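PDB 2WW8: CELL WALL surface anchor family protein from Streptococcus pneumoniae, which probably serves as the tip adhesin of the pneumococcal pilus, attaching the bacterium to host cells through an integrin-like domain carried on immunoglobulin-like and Cna_B-type domains. Local coordinates for residues A[195-200]-A[677-682]; A[171-176]-A[202-207]; A[143-148]-A[717-722]. One frame throughout, in Å; residues are numbered along the deposited sequence.

Contact 1: A[195-200]-A[677-682]; sequences QVNNLD and TYNVRL
N197 and N679 mark the closest backbone approach of segments 195-200 and 677-682, with their CA atoms 8.3 Å apart. Strand 203-218 runs between them, antiparallel to both, so the two segments point broadly the same way and meet by side chains alone. Strand 187-196 pairs with it through Q195 and G205. At N197 the chain turns a corner, and N197 and N198 both face Q203 in a classic beta bulge. Segment 677-682 is regular strand, bonded to the middle strand through Y678 and I206 and, on its far flank, to T622 and Q609.

The contact consists of two amides reaching toward one another. ND2 of N197 donates to OD1 of N679 over 2.8 Å, but the N-H...O angle of 145° leaves the bond bent and weak. The two side chains cross nearly perpendicularly and their amide planes stand 88° apart. Each CG lies anti to its own carbonyl carbon, which directs both amides over the middle strand. There OD1 of N679 packs on CA of G205, which has no side chain to intervene. OD1 of N197 lies 3.0 Å from NE2 of Q195. On the N679 strand, R681 forms salt bridges with D201 and D684, while the Y678 hydroxyl bonds D600 in the interior.

The pair lies toward the surface, with the N679 side chain about 10 Å from the calcium ion held by L610, D613, R615, D617 and D620. Beside a classic bulge where strand 187-196 turns its corner, it makes a cross-strand amide bond between the two neighbours of strand 203-218, joining parts of the immunoglobulin-like domain that lie before and after the long insertion.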
# COMPACT_ATOMS: atom_id res chain seq x y z
N GLN A 195 -0.36 -2.09 -11.76
CA GLN A 195 0.60 -2.14 -12.85
C GLN A 195 -0.06 -1.81 -14.18
O GLN A 195 -1.25 -2.06 -14.38
CB GLN A 195 1.34 -3.48 -12.93
CG GLN A 195 0.46 -4.70 -13.23
CD GLN A 195 1.29 -6.01 -13.29
OE1 GLN A 195 2.41 -6.07 -12.80
NE2 GLN A 195 0.73 -7.04 -13.90
N VAL A 196 0.77 -1.28 -15.07
CA VAL A 196 0.44 -1.02 -16.45
C VAL A 196 1.00 -2.24 -17.21
O VAL A 196 2.23 -2.45 -17.22
CB VAL A 196 1.10 0.34 -16.85
CG1 VAL A 196 0.84 0.77 -18.30
CG2 VAL A 196 0.64 1.40 -15.84
N ASN A 197 0.12 -3.04 -17.82
CA ASN A 197 0.55 -4.20 -18.60
C ASN A 197 0.98 -3.86 -20.00
O ASN A 197 1.96 -4.40 -20.49
CB ASN A 197 -0.53 -5.28 -18.69
CG ASN A 197 -0.95 -5.77 -17.31
OD1 ASN A 197 -0.17 -5.68 -16.36
ND2 ASN A 197 -2.18 -6.22 -17.18
N ASN A 198 0.24 -2.98 -20.65
CA ASN A 198 0.65 -2.54 -21.98
C ASN A 198 0.01 -1.16 -22.20
O ASN A 198 -1.21 -1.03 -22.39
CB ASN A 198 0.24 -3.61 -23.01
CG ASN A 198 0.77 -3.32 -24.39
OD1 ASN A 198 0.90 -2.16 -24.79
ND2 ASN A 198 1.07 -4.37 -25.15
N LEU A 199 0.84 -0.12 -22.15
CA LEU A 199 0.32 1.24 -22.16
C LEU A 199 -0.40 1.61 -23.46
O LEU A 199 -1.52 2.13 -23.40
CB LEU A 199 1.34 2.31 -21.73
CG LEU A 199 0.80 3.73 -21.53
CD1 LEU A 199 -0.34 3.85 -20.49
CD2 LEU A 199 1.98 4.65 -21.22
N ASP A 200 0.25 1.31 -24.59
CA ASP A 200 -0.25 1.59 -25.93
C ASP A 200 -1.54 0.86 -26.23
O ASP A 200 -2.36 1.34 -27.01
CB ASP A 200 0.78 1.26 -27.03
CG ASP A 200 2.01 2.17 -26.96
OD1 ASP A 200 2.09 3.12 -26.14
OD2 ASP A 200 2.93 1.93 -27.77
N THR A 677 -6.38 -10.00 -7.74
CA THR A 677 -5.87 -9.23 -8.89
C THR A 677 -6.53 -9.72 -10.18
O THR A 677 -6.97 -10.87 -10.21
CB THR A 677 -4.35 -9.27 -9.08
OG1 THR A 677 -3.98 -10.60 -9.44
CG2 THR A 677 -3.54 -8.80 -7.87
N TYR A 678 -6.63 -8.86 -11.21
CA TYR A 678 -7.14 -9.27 -12.49
C TYR A 678 -6.72 -8.16 -13.47
O TYR A 678 -6.22 -7.12 -13.08
CB TYR A 678 -8.67 -9.52 -12.50
CG TYR A 678 -9.49 -8.32 -12.04
CD1 TYR A 678 -9.79 -8.11 -10.68
CD2 TYR A 678 -9.89 -7.35 -12.96
CE1 TYR A 678 -10.52 -6.98 -10.26
CE2 TYR A 678 -10.64 -6.22 -12.57
CZ TYR A 678 -10.94 -6.04 -11.23
OH TYR A 678 -11.69 -4.92 -10.86
N ASN A 679 -6.94 -8.38 -14.76
CA ASN A 679 -6.49 -7.46 -15.78
C ASN A 679 -7.69 -6.92 -16.51
O ASN A 679 -8.67 -7.66 -16.65
CB ASN A 679 -5.53 -8.18 -16.74
CG ASN A 679 -4.23 -8.58 -16.05
OD1 ASN A 679 -3.61 -7.80 -15.31
ND2 ASN A 679 -3.81 -9.82 -16.29
N VAL A 680 -7.60 -5.65 -16.91
CA VAL A 680 -8.62 -5.01 -17.74
C VAL A 680 -7.98 -4.28 -18.91
O VAL A 680 -6.79 -4.00 -18.92
CB VAL A 680 -9.52 -4.00 -16.98
CG1 VAL A 680 -10.16 -4.66 -15.72
CG2 VAL A 680 -8.66 -2.76 -16.61
N ARG A 681 -8.86 -3.96 -19.85
CA ARG A 681 -8.51 -3.22 -21.03
C ARG A 681 -9.63 -2.22 -21.32
O ARG A 681 -10.84 -2.56 -21.32
CB ARG A 681 -8.37 -4.21 -22.19
CG ARG A 681 -7.81 -3.56 -23.49
CD ARG A 681 -7.75 -4.58 -24.62
NE ARG A 681 -7.18 -3.95 -25.81
CZ ARG A 681 -7.90 -3.46 -26.81
NH1 ARG A 681 -9.23 -3.52 -26.78
NH2 ARG A 681 -7.30 -2.89 -27.85
N LEU A 682 -9.20 -1.00 -21.64
CA LEU A 682 -10.14 -0.05 -22.23
C LEU A 682 -10.74 -0.55 -23.55
O LEU A 682 -10.03 -0.97 -24.47
CB LEU A 682 -9.46 1.31 -22.41
CG LEU A 682 -10.32 2.47 -22.91
CD1 LEU A 682 -11.51 2.76 -22.01
CD2 LEU A 682 -9.42 3.69 -23.08

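Contact 2: A[171-176]-A[202-207]; sequences QHKALN and NQYGIE
An antiparallel meander, strands 171-184, 187-196 and 203-218 in succession, has this contact at one end, where its first and third strands face each other. Strands 171-184 and 187-196 pair further along; here the chains have parted, and K173 and A174, whose backbones bond S166, V163 and R719, meet N202 and Y204 through side chains. N202 enters strand 203-218 through a G1 beta bulge, where it and Q203 both face N198; its left-handed backbone conformation (phi 58°, psi 46°) accords with that motif. The nearest CA atoms, those of K173 and N202, are 8.3 Å apart.

The polar half of this buried contact is organised around a carboxylate from a third part of the chain. NZ of K173 makes a weak hydrogen bond to OD1 of N202 at 3.2 Å, while its stronger partner is D720, with which it forms a salt bridge. OD2 of D720 takes a hydrogen bond from ND2 of N202, so one carboxylate joins both residues; the carbonyl of L199 is a further acceptor for the lysine. A bend at chi3 (76°) turns the lysine chain toward N202, whose side chain it crosses at about a right angle. With its charge buried, the lysine is probably stabilised by D720.

The apolar half belongs to Y204, whose ring extends from the third strand toward the first and also packs on I193 and L199. Its hydroxyl end reaches the root of the lysine chain, with OH 3.7 Å from CB of K173. Beside it, the methyl CB of A174 rests obliquely against the ring, 3.8 Å from CE2 of Y204.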
# COMPACT_ATOMS: atom_id res chain seq x y z
N GLN A 171 1.72 13.69 -20.63
CA GLN A 171 0.41 13.53 -19.99
C GLN A 171 0.17 12.10 -19.53
O GLN A 171 0.90 11.19 -19.92
CB GLN A 171 -0.71 13.98 -20.94
CG GLN A 171 -0.62 15.46 -21.37
CD GLN A 171 -0.82 16.40 -20.18
OE1 GLN A 171 0.15 16.94 -19.64
NE2 GLN A 171 -2.07 16.59 -19.76
N HIS A 172 -0.86 11.88 -18.70
CA HIS A 172 -1.06 10.56 -18.11
C HIS A 172 -2.37 9.94 -18.59
O HIS A 172 -3.39 10.61 -18.79
CB HIS A 172 -1.01 10.66 -16.59
CG HIS A 172 0.37 10.80 -16.03
ND1 HIS A 172 1.11 11.95 -16.15
CD2 HIS A 172 1.15 9.92 -15.36
CE1 HIS A 172 2.29 11.78 -15.57
NE2 HIS A 172 2.34 10.56 -15.07
N LYS A 173 -2.32 8.62 -18.71
CA LYS A 173 -3.44 7.81 -19.18
C LYS A 173 -4.29 7.16 -18.07
O LYS A 173 -5.40 6.67 -18.32
CB LYS A 173 -2.93 6.80 -20.21
CG LYS A 173 -2.74 7.45 -21.56
CD LYS A 173 -2.02 6.57 -22.56
CE LYS A 173 -2.96 5.50 -23.09
NZ LYS A 173 -2.44 4.86 -24.34
N ALA A 174 -3.80 7.22 -16.84
CA ALA A 174 -4.47 6.52 -15.74
C ALA A 174 -4.29 7.24 -14.42
O ALA A 174 -3.24 7.88 -14.20
CB ALA A 174 -3.95 5.10 -15.62
N LEU A 175 -5.32 7.09 -13.57
CA LEU A 175 -5.46 7.73 -12.24
C LEU A 175 -5.87 6.70 -11.18
O LEU A 175 -6.76 5.86 -11.41
CB LEU A 175 -6.50 8.87 -12.22
CG LEU A 175 -6.37 9.94 -13.33
CD1 LEU A 175 -7.59 10.84 -13.41
CD2 LEU A 175 -5.10 10.80 -13.20
N ASN A 176 -5.22 6.82 -10.02
CA ASN A 176 -5.56 6.03 -8.86
C ASN A 176 -6.13 6.96 -7.80
O ASN A 176 -5.77 8.15 -7.73
CB ASN A 176 -4.32 5.34 -8.29
CG ASN A 176 -4.14 3.92 -8.82
OD1 ASN A 176 -5.09 3.27 -9.29
ND2 ASN A 176 -2.90 3.42 -8.74
N ASN A 202 -3.72 0.02 -23.69
CA ASN A 202 -4.64 0.29 -22.59
C ASN A 202 -5.02 -0.87 -21.67
O ASN A 202 -6.20 -1.03 -21.33
CB ASN A 202 -5.92 0.90 -23.15
CG ASN A 202 -5.64 2.12 -24.00
OD1 ASN A 202 -4.92 3.04 -23.56
ND2 ASN A 202 -6.17 2.14 -25.22
N GLN A 203 -4.00 -1.63 -21.26
CA GLN A 203 -4.14 -2.88 -20.50
C GLN A 203 -3.50 -2.63 -19.15
O GLN A 203 -2.35 -2.18 -19.08
CB GLN A 203 -3.37 -4.00 -21.19
CG GLN A 203 -4.12 -4.59 -22.37
CD GLN A 203 -3.44 -5.79 -22.96
OE1 GLN A 203 -2.85 -6.60 -22.24
NE2 GLN A 203 -3.47 -5.92 -24.29
N TYR A 204 -4.27 -2.92 -18.10
CA TYR A 204 -3.81 -2.66 -16.73
C TYR A 204 -4.17 -3.80 -15.82
O TYR A 204 -5.19 -4.51 -16.01
CB TYR A 204 -4.54 -1.42 -16.19
CG TYR A 204 -4.31 -0.16 -17.02
CD1 TYR A 204 -5.06 0.09 -18.17
CD2 TYR A 204 -3.31 0.73 -16.68
CE1 TYR A 204 -4.84 1.25 -18.93
CE2 TYR A 204 -3.09 1.89 -17.41
CZ TYR A 204 -3.84 2.14 -18.54
OH TYR A 204 -3.58 3.31 -19.25
N GLY A 205 -3.33 -3.94 -14.79
CA GLY A 205 -3.68 -4.83 -13.69
C GLY A 205 -4.36 -4.11 -12.53
O GLY A 205 -3.90 -3.02 -12.15
N ILE A 206 -5.40 -4.73 -11.97
CA ILE A 206 -6.20 -4.15 -10.91
C ILE A 206 -6.00 -5.04 -9.68
O ILE A 206 -5.99 -6.26 -9.78
CB ILE A 206 -7.71 -4.16 -11.26
CG1 ILE A 206 -7.97 -3.46 -12.60
CG2 ILE A 206 -8.45 -3.35 -10.21
CD1 ILE A 206 -7.56 -2.02 -12.60
N GLU A 207 -5.88 -4.39 -8.52
CA GLU A 207 -5.74 -5.07 -7.23
C GLU A 207 -6.76 -4.53 -6.23
O GLU A 207 -6.84 -3.30 -6.07
CB GLU A 207 -4.31 -4.80 -6.69
CG GLU A 207 -4.05 -5.32 -5.26
CD GLU A 207 -2.90 -4.54 -4.64
OE1 GLU A 207 -3.11 -3.43 -4.04
OE2 GLU A 207 -1.78 -5.08 -4.81

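Contact 3: A[143-148]-A[717-722]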
# COMPACT_ATOMS: atom_id res chain seq x y z
N ASP A 143 -4.72 17.88 -21.26
CA ASP A 143 -4.28 18.16 -19.89
C ASP A 143 -5.41 18.30 -18.85
O ASP A 143 -5.21 18.90 -17.79
CB ASP A 143 -3.36 19.39 -19.84
CG ASP A 143 -4.09 20.69 -20.15
OD1 ASP A 143 -5.30 20.66 -20.49
OD2 ASP A 143 -3.44 21.76 -20.06
N GLN A 144 -6.58 17.74 -19.17
CA GLN A 144 -7.75 17.69 -18.28
C GLN A 144 -7.85 16.43 -17.42
O GLN A 144 -7.92 15.32 -17.93
CB GLN A 144 -9.03 17.84 -19.10
CG GLN A 144 -9.07 19.14 -19.88
CD GLN A 144 -9.17 20.35 -18.96
OE1 GLN A 144 -8.27 21.19 -18.93
NE2 GLN A 144 -10.26 20.43 -18.21
N TYR A 145 -7.90 16.60 -16.10
CA TYR A 145 -7.96 15.47 -15.16
C TYR A 145 -9.03 15.75 -14.13
O TYR A 145 -9.08 16.86 -13.61
CB TYR A 145 -6.62 15.31 -14.42
CG TYR A 145 -5.50 15.03 -15.37
CD1 TYR A 145 -5.21 13.72 -15.76
CD2 TYR A 145 -4.75 16.07 -15.92
CE1 TYR A 145 -4.19 13.45 -16.67
CE2 TYR A 145 -3.73 15.81 -16.82
CZ TYR A 145 -3.45 14.51 -17.19
OH TYR A 145 -2.45 14.25 -18.09
N PRO A 146 -9.89 14.76 -13.84
CA PRO A 146 -10.68 14.98 -12.62
C PRO A 146 -9.79 14.81 -11.39
O PRO A 146 -8.81 14.06 -11.41
CB PRO A 146 -11.71 13.85 -12.66
CG PRO A 146 -10.97 12.72 -13.34
CD PRO A 146 -10.15 13.45 -14.45
N GLN A 147 -10.15 15.51 -10.32
CA GLN A 147 -9.30 15.62 -9.15
C GLN A 147 -9.80 14.84 -7.92
O GLN A 147 -9.03 14.56 -7.00
CB GLN A 147 -9.13 17.10 -8.89
CG GLN A 147 -8.56 17.68 -10.17
CD GLN A 147 -7.47 18.64 -9.89
OE1 GLN A 147 -7.69 19.86 -9.94
NE2 GLN A 147 -6.31 18.11 -9.53
N THR A 148 -11.09 14.50 -7.92
CA THR A 148 -11.71 13.82 -6.78
C THR A 148 -12.73 12.78 -7.27
O THR A 148 -13.26 12.89 -8.39
CB THR A 148 -12.43 14.79 -5.83
OG1 THR A 148 -13.59 15.26 -6.51
CG2 THR A 148 -11.57 15.98 -5.40
N LYS A 717 -9.24 5.29 -12.78
CA LYS A 717 -9.78 5.74 -14.07
C LYS A 717 -8.71 5.52 -15.14
O LYS A 717 -7.53 5.64 -14.82
CB LYS A 717 -10.09 7.24 -14.07
CG LYS A 717 -11.29 7.59 -13.20
CD LYS A 717 -10.88 8.06 -11.83
CE LYS A 717 -12.10 8.68 -11.13
NZ LYS A 717 -12.81 7.63 -10.28
N ILE A 718 -9.13 5.25 -16.38
CA ILE A 718 -8.16 5.12 -17.46
C ILE A 718 -8.75 5.82 -18.68
O ILE A 718 -9.99 5.96 -18.80
CB ILE A 718 -7.83 3.64 -17.79
CG1 ILE A 718 -9.09 2.88 -18.21
CG2 ILE A 718 -7.12 2.99 -16.57
CD1 ILE A 718 -8.85 1.48 -18.72
N ARG A 719 -7.85 6.29 -19.55
CA ARG A 719 -8.29 6.88 -20.82
C ARG A 719 -7.30 6.59 -21.93
O ARG A 719 -6.22 6.03 -21.69
CB ARG A 719 -8.40 8.40 -20.69
CG ARG A 719 -7.04 9.02 -20.35
CD ARG A 719 -7.09 10.50 -20.56
NE ARG A 719 -5.87 11.18 -20.15
CZ ARG A 719 -5.67 12.47 -20.38
NH1 ARG A 719 -6.63 13.15 -21.00
NH2 ARG A 719 -4.55 13.06 -19.99
N ASP A 720 -7.66 6.99 -23.15
CA ASP A 720 -6.73 6.98 -24.29
C ASP A 720 -7.11 8.12 -25.22
O ASP A 720 -8.17 8.73 -25.03
CB ASP A 720 -6.73 5.65 -25.07
CG ASP A 720 -5.46 5.47 -25.92
OD1 ASP A 720 -4.48 6.24 -25.80
OD2 ASP A 720 -5.44 4.53 -26.74
N VAL A 721 -6.25 8.43 -26.19
CA VAL A 721 -6.53 9.50 -27.15
C VAL A 721 -6.57 8.83 -28.53
O VAL A 721 -5.67 8.06 -28.87
CB VAL A 721 -5.49 10.66 -27.10
CG1 VAL A 721 -4.07 10.18 -27.34
CG2 VAL A 721 -5.81 11.74 -28.13
N ARG A 722 -7.63 9.08 -29.29
CA ARG A 722 -7.79 8.33 -30.52
C ARG A 722 -6.83 8.85 -31.60
O ARG A 722 -6.55 10.05 -31.67
CB ARG A 722 -9.23 8.45 -30.95
CG ARG A 722 -9.71 7.28 -31.75
CD ARG A 722 -11.19 7.57 -31.87
NE ARG A 722 -11.95 6.84 -30.87
CZ ARG A 722 -12.00 5.51 -30.89
NH1 ARG A 722 -11.32 4.87 -31.84
NH2 ARG A 722 -12.69 4.84 -29.97
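The hydroxyl OH of Y145 accepts a hydrogen bond from the backbone N of H172 and lies 3.1 Å from NH2 of R719. This meeting is where two connections pass each other at one end of the immunoglobulin-like domain: loop 143-148 follows strand 135-137 of the N-terminal Cna_B-type domain, and segment 717-722 leads from strand 717-718 back to strand 724-730 in that same sheet.

R719 does most of the joining. Its CG sits between the backbone N and the carbonyl carbon (chi1 62°), and from there the chain runs extended to the guanidinium group. NE bonds the O of H172, NH2 the O of S142 and NH1 the O of N689; three carbonyls thus grip the buried guanidinium, one at each nitrogen, and fix its rotation from three separate stretches of chain. Both residues are also tied to H172 on the neighbouring strand 171-184, Y145 through its hydroxyl and R719 through NE. F691 packs against R719 and also against P146 of the loop.

Y145 meets the arginine crosswise, with the ring and guanidinium planes 68° apart. The hydroxyl oxygen approaches the guanidinium edge near its plane, while NH2 of R719 comes obliquely to the ring, 3.4 Å from CE1 of Y145.

Overall arrangement
The three contacts form a continuous path across the immunoglobulin-like domain, each reaching strands of the same beta framework. Contacts 1 and 2 are closest, their centres 7 Å apart, and are stitched together by a probable backbone hydrogen bond of 2.8 Å from V680 N to Y204 O. Contact 3 lies about 10 Å from contact 2 between centres, and the salt bridge from K173 NZ to D720 OD1, 2.9 Å long, links them. Contacts 1 and 3 are about 16 Å apart, yet CB of L682 lies 3.7 Å from CD1 of I718. Contact 1 also approaches a metal, the calcium ion about 10 Å from the N679 side chain. Along the chain, both other contacts nest within the loop closed by contact 3.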